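Local coordinates for Cel44C (Paenibacillus polymyxa, PDB 2YIH), which hydrolyses beta-1,4-glucan backbones as an endo-acting xyloglucanase and endoglucanase of glycoside hydrolase family 44, at residues A[22-34]-A[38-50]. The protein carries 8 engineered substitutions. Numbering follows the deposited sequence.
Sequences PISPYIYGTNQDL and ENMAARRLGGNRM. With BGC (beta-D-glucopyranose), chain B; EDO (1,2-ethanediol), chain M; EDO (1,2-ethanediol), chain L.
The guanidinium of Arg43 meets the carboxylate of Asp33 edge to edge, the two planes only 17° apart. Strands 29-30 and 42-45 are the first two parallel strands of the TIM barrel in this family 44 catalytic module. The salt bridge is side-on: NE of Arg43 lies 2.9 Å from OD1 of Asp33, and NH2 of Arg43 bonds to OD2. Each oxygen uses its syn lone pair. The guanidinium of Arg44 takes OD1 of Asn31 at its edge, with NH1 of Arg44 2.7 Å from that oxygen. Here the amide stands nearly perpendicular to the guanidinium, at 88°. CA of Gly46 lies over the centre of one face of the Arg44 group. The ring of Tyr26 has the carbonyl O of Ala41 at its edge, 3.5 Å from CD1.

Backbone bonds link the two strands: N of Thr30 bonds to O of Ala42, and N of Arg44 to O of Thr30. Before them, O of Tyr28 accepts a bond from N of Ala41 at 2.8 Å and a weak one from N of Ala42.

Arg43 reaches Asp33 because its chain bends at chi3 (67°). NH1 of Arg43 hydrogen-bonds to O of Phe95, outside the two segments. Were Arg43 replaced by an alanine, the Asp33 carboxylate would probably be left without its charged mate and free to turn. On the same side of the sheet, CE of Met40 packs 3.9 Å from CB of Thr30 and also touches CD1 of Leu34.

Beyond strand 42-45, Asn48 belongs to the glycan pocket; its ND2 makes a weak bond to O3 of a glucose unit of the bound xyloglucan. Asn31 ND2 bonds to O of Tyr390 and of Thr357, which is likely to fix the turn of the amide. A water sits 2.8 Å from OD1 of Asn31 and accepts a hydrogen bond from N of Gly46.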
loop_
_atom_site.group_PDB
_atom_site.type_symbol
_atom_site.label_atom_id
_atom_site.label_comp_id
_atom_site.label_asym_id
_atom_site.label_seq_id
_atom_site.Cartn_x
_atom_site.Cartn_y
_atom_site.Cartn_z
ATOM N N PRO A 22 -16.143 -8.398 -3.760
ATOM C CA PRO A 22 -14.845 -9.094 -3.788
ATOM C C PRO A 22 -13.783 -8.318 -3.023
ATOM O O PRO A 22 -13.758 -7.077 -3.063
ATOM C CB PRO A 22 -14.522 -9.178 -5.282
ATOM C CG PRO A 22 -15.290 -7.996 -5.893
ATOM C CD PRO A 22 -16.553 -7.869 -5.074
ATOM N N ILE A 23 -12.997 -9.035 -2.237
ATOM C CA ILE A 23 -11.846 -8.433 -1.555
ATOM C C ILE A 23 -10.626 -8.709 -2.420
ATOM O O ILE A 23 -10.266 -9.870 -2.649
ATOM C CB ILE A 23 -11.618 -9.088 -0.170
ATOM C CG1 ILE A 23 -12.824 -8.839 0.727
ATOM C CG2 ILE A 23 -10.321 -8.534 0.473
ATOM C CD1 ILE A 23 -12.816 -9.690 2.040
ATOM N N SER A 24 -10.023 -7.651 -2.977
ATOM C CA SER A 24 -8.823 -7.843 -3.794
ATOM C C SER A 24 -7.708 -8.406 -2.922
ATOM O O SER A 24 -7.406 -7.832 -1.859
ATOM C CB SER A 24 -8.373 -6.489 -4.382
ATOM O OG SER A 24 -7.189 -6.725 -5.124
ATOM N N PRO A 25 -7.095 -9.528 -3.338
ATOM C CA PRO A 25 -6.089 -10.101 -2.444
ATOM C C PRO A 25 -4.914 -9.171 -2.323
ATOM O O PRO A 25 -4.123 -9.320 -1.400
ATOM C CB PRO A 25 -5.656 -11.413 -3.152
ATOM C CG PRO A 25 -6.205 -11.343 -4.514
ATOM C CD PRO A 25 -7.377 -10.382 -4.498
ATOM N N TYR A 26 -4.774 -8.209 -3.241
ATOM C CA TYR A 26 -3.557 -7.358 -3.162
ATOM C C TYR A 26 -3.605 -6.295 -2.069
ATOM O O TYR A 26 -2.616 -5.550 -1.888
ATOM C CB TYR A 26 -3.240 -6.683 -4.494
ATOM C CG TYR A 26 -3.257 -7.636 -5.656
ATOM C CD1 TYR A 26 -2.586 -8.872 -5.588
ATOM C CD2 TYR A 26 -3.968 -7.324 -6.810
ATOM C CE1 TYR A 26 -2.657 -9.770 -6.666
ATOM C CE2 TYR A 26 -3.987 -8.188 -7.898
ATOM C CZ TYR A 26 -3.323 -9.397 -7.805
ATOM O OH TYR A 26 -3.381 -10.271 -8.873
ATOM N N ILE A 27 -4.707 -6.246 -1.311
ATOM C CA ILE A 27 -4.711 -5.445 -0.083
ATOM C C ILE A 27 -3.839 -6.069 1.018
ATOM O O ILE A 27 -3.503 -5.412 2.016
ATOM C CB ILE A 27 -6.112 -5.111 0.423
ATOM C CG1 ILE A 27 -6.874 -6.382 0.833
ATOM C CG2 ILE A 27 -6.866 -4.305 -0.639
ATOM C CD1 ILE A 27 -7.189 -6.445 2.267
ATOM N N TYR A 28 -3.515 -7.354 0.865
ATOM C CA TYR A 28 -2.514 -7.988 1.729
ATOM C C TYR A 28 -1.125 -7.847 1.118
ATOM O O TYR A 28 -0.585 -8.786 0.487
ATOM C CB TYR A 28 -2.886 -9.469 1.956
ATOM C CG TYR A 28 -4.359 -9.631 2.372
ATOM C CD1 TYR A 28 -4.782 -9.276 3.652
ATOM C CD2 TYR A 28 -5.308 -10.123 1.476
ATOM C CE1 TYR A 28 -6.145 -9.335 4.023
ATOM C CE2 TYR A 28 -6.679 -10.252 1.857
ATOM C CZ TYR A 28 -7.076 -9.862 3.130
ATOM O OH TYR A 28 -8.412 -9.974 3.514
ATOM N N GLY A 29 -0.546 -6.674 1.294
ATOM C CA GLY A 29 0.637 -6.354 0.534
ATOM C C GLY A 29 1.621 -5.610 1.381
ATOM O O GLY A 29 1.259 -4.998 2.388
ATOM N N THR A 30 2.867 -5.597 0.934
ATOM C CA THR A 30 3.873 -4.900 1.719
ATOM C C THR A 30 4.936 -4.285 0.825
ATOM O O THR A 30 4.990 -4.563 -0.383
ATOM C CB THR A 30 4.501 -5.841 2.788
ATOM O OG1 THR A 30 5.251 -5.044 3.740
ATOM C CG2 THR A 30 5.406 -6.896 2.097
ATOM N N ASN A 31 5.730 -3.405 1.437
ATOM C CA ASN A 31 6.955 -2.894 0.840
ATOM C C ASN A 31 8.102 -3.769 1.307
ATOM O O ASN A 31 8.425 -4.756 0.650
ATOM C CB ASN A 31 7.145 -1.421 1.245
ATOM C CG ASN A 31 6.287 -0.510 0.406
ATOM O OD1 ASN A 31 6.652 -0.204 -0.734
ATOM N ND2 ASN A 31 5.121 -0.117 0.925
ATOM N N GLN A 32 8.630 -3.494 2.500
ATOM C CA GLN A 32 9.656 -4.384 3.069
ATOM C C GLN A 32 9.031 -5.712 3.393
ATOM O O GLN A 32 7.933 -5.762 3.966
ATOM C CB GLN A 32 10.203 -3.786 4.376
ATOM C CG GLN A 32 10.881 -2.417 4.180
ATOM C CD GLN A 32 9.922 -1.266 4.346
ATOM O OE1 GLN A 32 8.700 -1.431 4.315
ATOM N NE2 GLN A 32 10.477 -0.075 4.568
ATOM N N ASP A 33 9.684 -6.814 3.038
ATOM C CA ASP A 33 9.215 -8.079 3.588
ATOM C C ASP A 33 9.284 -8.080 5.113
ATOM O O ASP A 33 10.218 -7.526 5.695
ATOM C CB ASP A 33 10.017 -9.253 3.013
ATOM C CG ASP A 33 9.849 -9.373 1.515
ATOM O OD1 ASP A 33 8.699 -9.257 1.040
ATOM O OD2 ASP A 33 10.853 -9.648 0.850
ATOM N N LEU A 34 8.301 -8.695 5.763
ATOM C CA LEU A 34 8.273 -8.768 7.240
ATOM C C LEU A 34 8.873 -10.097 7.718
ATOM O O LEU A 34 9.982 -10.456 7.292
ATOM C CB LEU A 34 6.845 -8.503 7.773
ATOM C CG LEU A 34 6.271 -7.140 7.341
ATOM C CD1 LEU A 34 4.818 -6.928 7.839
ATOM C CD2 LEU A 34 7.141 -5.984 7.849
ATOM N N GLU A 38 3.624 -14.182 6.588
ATOM C CA GLU A 38 2.376 -13.423 6.578
ATOM C C GLU A 38 1.495 -13.840 5.404
ATOM O O GLU A 38 0.366 -13.367 5.303
ATOM C CB GLU A 38 2.695 -11.924 6.443
ATOM C CG GLU A 38 3.344 -11.242 7.688
ATOM C CD GLU A 38 4.828 -11.449 7.775
ATOM O OE1 GLU A 38 5.463 -11.879 6.779
ATOM O OE2 GLU A 38 5.357 -11.208 8.856
ATOM N N ASN A 39 2.047 -14.616 4.464
ATOM C CA ASN A 39 1.292 -15.044 3.258
ATOM C C ASN A 39 0.704 -13.842 2.488
ATOM O O ASN A 39 -0.509 -13.732 2.261
ATOM C CB ASN A 39 0.193 -16.034 3.672
ATOM C CG ASN A 39 -0.525 -16.658 2.473
ATOM O OD1 ASN A 39 0.071 -16.824 1.396
ATOM N ND2 ASN A 39 -1.810 -16.973 2.646
ATOM N N MET A 40 1.575 -12.869 2.228
ATOM C CA MET A 40 1.241 -11.692 1.431
ATOM C C MET A 40 0.819 -12.122 0.022
ATOM O O MET A 40 1.277 -13.143 -0.467
ATOM C CB MET A 40 2.491 -10.792 1.312
ATOM C CG MET A 40 2.909 -10.193 2.661
ATOM S SD MET A 40 1.784 -8.881 3.209
ATOM C CE MET A 40 2.564 -8.518 4.790
ATOM N N ALA A 41 0.020 -11.287 -0.640
ATOM C CA ALA A 41 -0.348 -11.483 -2.051
ATOM C C ALA A 41 0.264 -10.436 -2.978
ATOM O O ALA A 41 0.178 -10.549 -4.209
ATOM C CB ALA A 41 -1.953 -11.527 -2.224
ATOM N N ALA A 42 0.883 -9.412 -2.399
ATOM C CA ALA A 42 1.437 -8.335 -3.232
ATOM C C ALA A 42 2.709 -7.776 -2.604
ATOM O O ALA A 42 2.766 -7.565 -1.409
ATOM C CB ALA A 42 0.395 -7.191 -3.423
ATOM N N ARG A 43 3.716 -7.527 -3.434
ATOM C CA ARG A 43 4.977 -6.926 -2.970
ATOM C C ARG A 43 5.303 -5.724 -3.835
ATOM O O ARG A 43 5.112 -5.781 -5.055
ATOM C CB ARG A 43 6.106 -7.985 -3.034
ATOM C CG ARG A 43 5.830 -9.123 -2.032
ATOM C CD ARG A 43 6.861 -10.266 -2.133
ATOM N NE ARG A 43 8.212 -9.869 -1.709
ATOM C CZ ARG A 43 9.269 -9.847 -2.514
ATOM N NH1 ARG A 43 9.122 -10.030 -3.825
ATOM N NH2 ARG A 43 10.466 -9.601 -2.021
ATOM N N ARG A 44 5.835 -4.652 -3.234
ATOM C CA ARG A 44 6.174 -3.433 -3.974
ATOM C C ARG A 44 7.658 -3.165 -3.801
ATOM O O ARG A 44 8.175 -3.244 -2.690
ATOM C CB ARG A 44 5.410 -2.244 -3.390
ATOM C CG ARG A 44 5.869 -0.858 -3.923
ATOM C CD ARG A 44 4.840 0.169 -3.490
ATOM N NE ARG A 44 5.164 1.532 -3.961
ATOM C CZ ARG A 44 5.775 2.460 -3.230
ATOM N NH1 ARG A 44 6.342 2.150 -2.053
ATOM N NH2 ARG A 44 5.897 3.707 -3.723
ATOM N N LEU A 45 8.304 -2.766 -4.898
ATOM C CA LEU A 45 9.677 -2.258 -4.844
ATOM C C LEU A 45 9.551 -0.753 -5.149
ATOM O O LEU A 45 9.440 -0.349 -6.314
ATOM C CB LEU A 45 10.559 -2.977 -5.877
ATOM C CG LEU A 45 12.015 -2.488 -5.915
ATOM C CD1 LEU A 45 12.715 -2.762 -4.591
ATOM C CD2 LEU A 45 12.759 -3.165 -7.051
ATOM N N GLY A 46 9.580 0.042 -4.101
ATOM C CA GLY A 46 9.302 1.480 -4.247
ATOM C C GLY A 46 9.789 2.259 -3.069
ATOM O O GLY A 46 10.623 1.782 -2.325
ATOM N N GLY A 47 9.363 3.518 -2.976
ATOM C CA GLY A 47 9.906 4.414 -1.971
ATOM C C GLY A 47 11.081 5.245 -2.452
ATOM O O GLY A 47 11.446 5.209 -3.623
ATOM N N ASN A 48 11.671 6.005 -1.534
ATOM C CA ASN A 48 12.598 7.085 -1.956
ATOM C C ASN A 48 13.791 6.540 -2.751
ATOM O O ASN A 48 14.268 7.191 -3.687
ATOM C CB ASN A 48 13.079 7.839 -0.719
ATOM C CG ASN A 48 11.958 8.598 -0.043
ATOM O OD1 ASN A 48 10.957 8.878 -0.664
ATOM N ND2 ASN A 48 12.175 9.031 1.198
ATOM N N ARG A 49 14.293 5.360 -2.380
ATOM C CA ARG A 49 15.479 4.824 -3.089
ATOM C C ARG A 49 15.228 4.527 -4.557
ATOM O O ARG A 49 16.189 4.386 -5.335
ATOM C CB ARG A 49 16.009 3.554 -2.387
ATOM C CG ARG A 49 16.910 3.889 -1.208
ATOM C CD ARG A 49 18.340 4.128 -1.677
ATOM N NE ARG A 49 19.255 4.362 -0.549
ATOM C CZ ARG A 49 20.582 4.405 -0.691
ATOM N NH1 ARG A 49 21.125 4.192 -1.896
ATOM N NH2 ARG A 49 21.374 4.565 0.382
ATOM N N MET A 50 13.958 4.332 -4.946
ATOM C CA MET A 50 13.727 3.917 -6.328
ATOM C C MET A 50 13.752 5.049 -7.346
ATOM O O MET A 50 13.903 4.797 -8.549
ATOM C CB MET A 50 12.442 3.087 -6.442
ATOM C CG MET A 50 12.612 1.659 -5.861
ATOM S SD MET A 50 13.950 0.724 -6.657
ATOM C CE MET A 50 13.239 0.448 -8.278
HETATM C C2 BGC B . 9.303 13.022 4.095
HETATM C C3 BGC B . 9.495 12.084 2.901
HETATM C C4 BGC B . 8.839 10.736 3.201
HETATM C C5 BGC B . 7.421 10.886 3.748
HETATM C C6 BGC B . 6.961 9.519 4.249
HETATM C C1 BGC B . 7.813 13.131 4.413
HETATM O O2 BGC B . 9.827 14.328 3.819
HETATM O O3 BGC B . 10.891 11.872 2.638
HETATM O O4 BGC B . 8.829 9.839 2.078
HETATM O O5 BGC B . 7.398 11.833 4.823
HETATM O O6 BGC B . 7.987 8.889 5.030
HETATM C C1 EDO M . 18.126 4.731 3.291
HETATM O O1 EDO M . 17.957 5.125 1.910
HETATM C C2 EDO M . 19.161 3.601 3.375
HETATM O O2 EDO M . 20.486 4.109 3.159
HETATM C C1 EDO L . 13.260 0.005 -1.692
HETATM O O1 EDO L . 13.122 1.414 -1.923
HETATM C C2 EDO L . 13.967 -0.149 -0.351
HETATM O O2 EDO L . 13.088 0.297 0.681
HETATM O O HOH W 1 9.249 -1.088 -1.411
HETATM O O HOH W 2 6.048 -10.206 4.718
#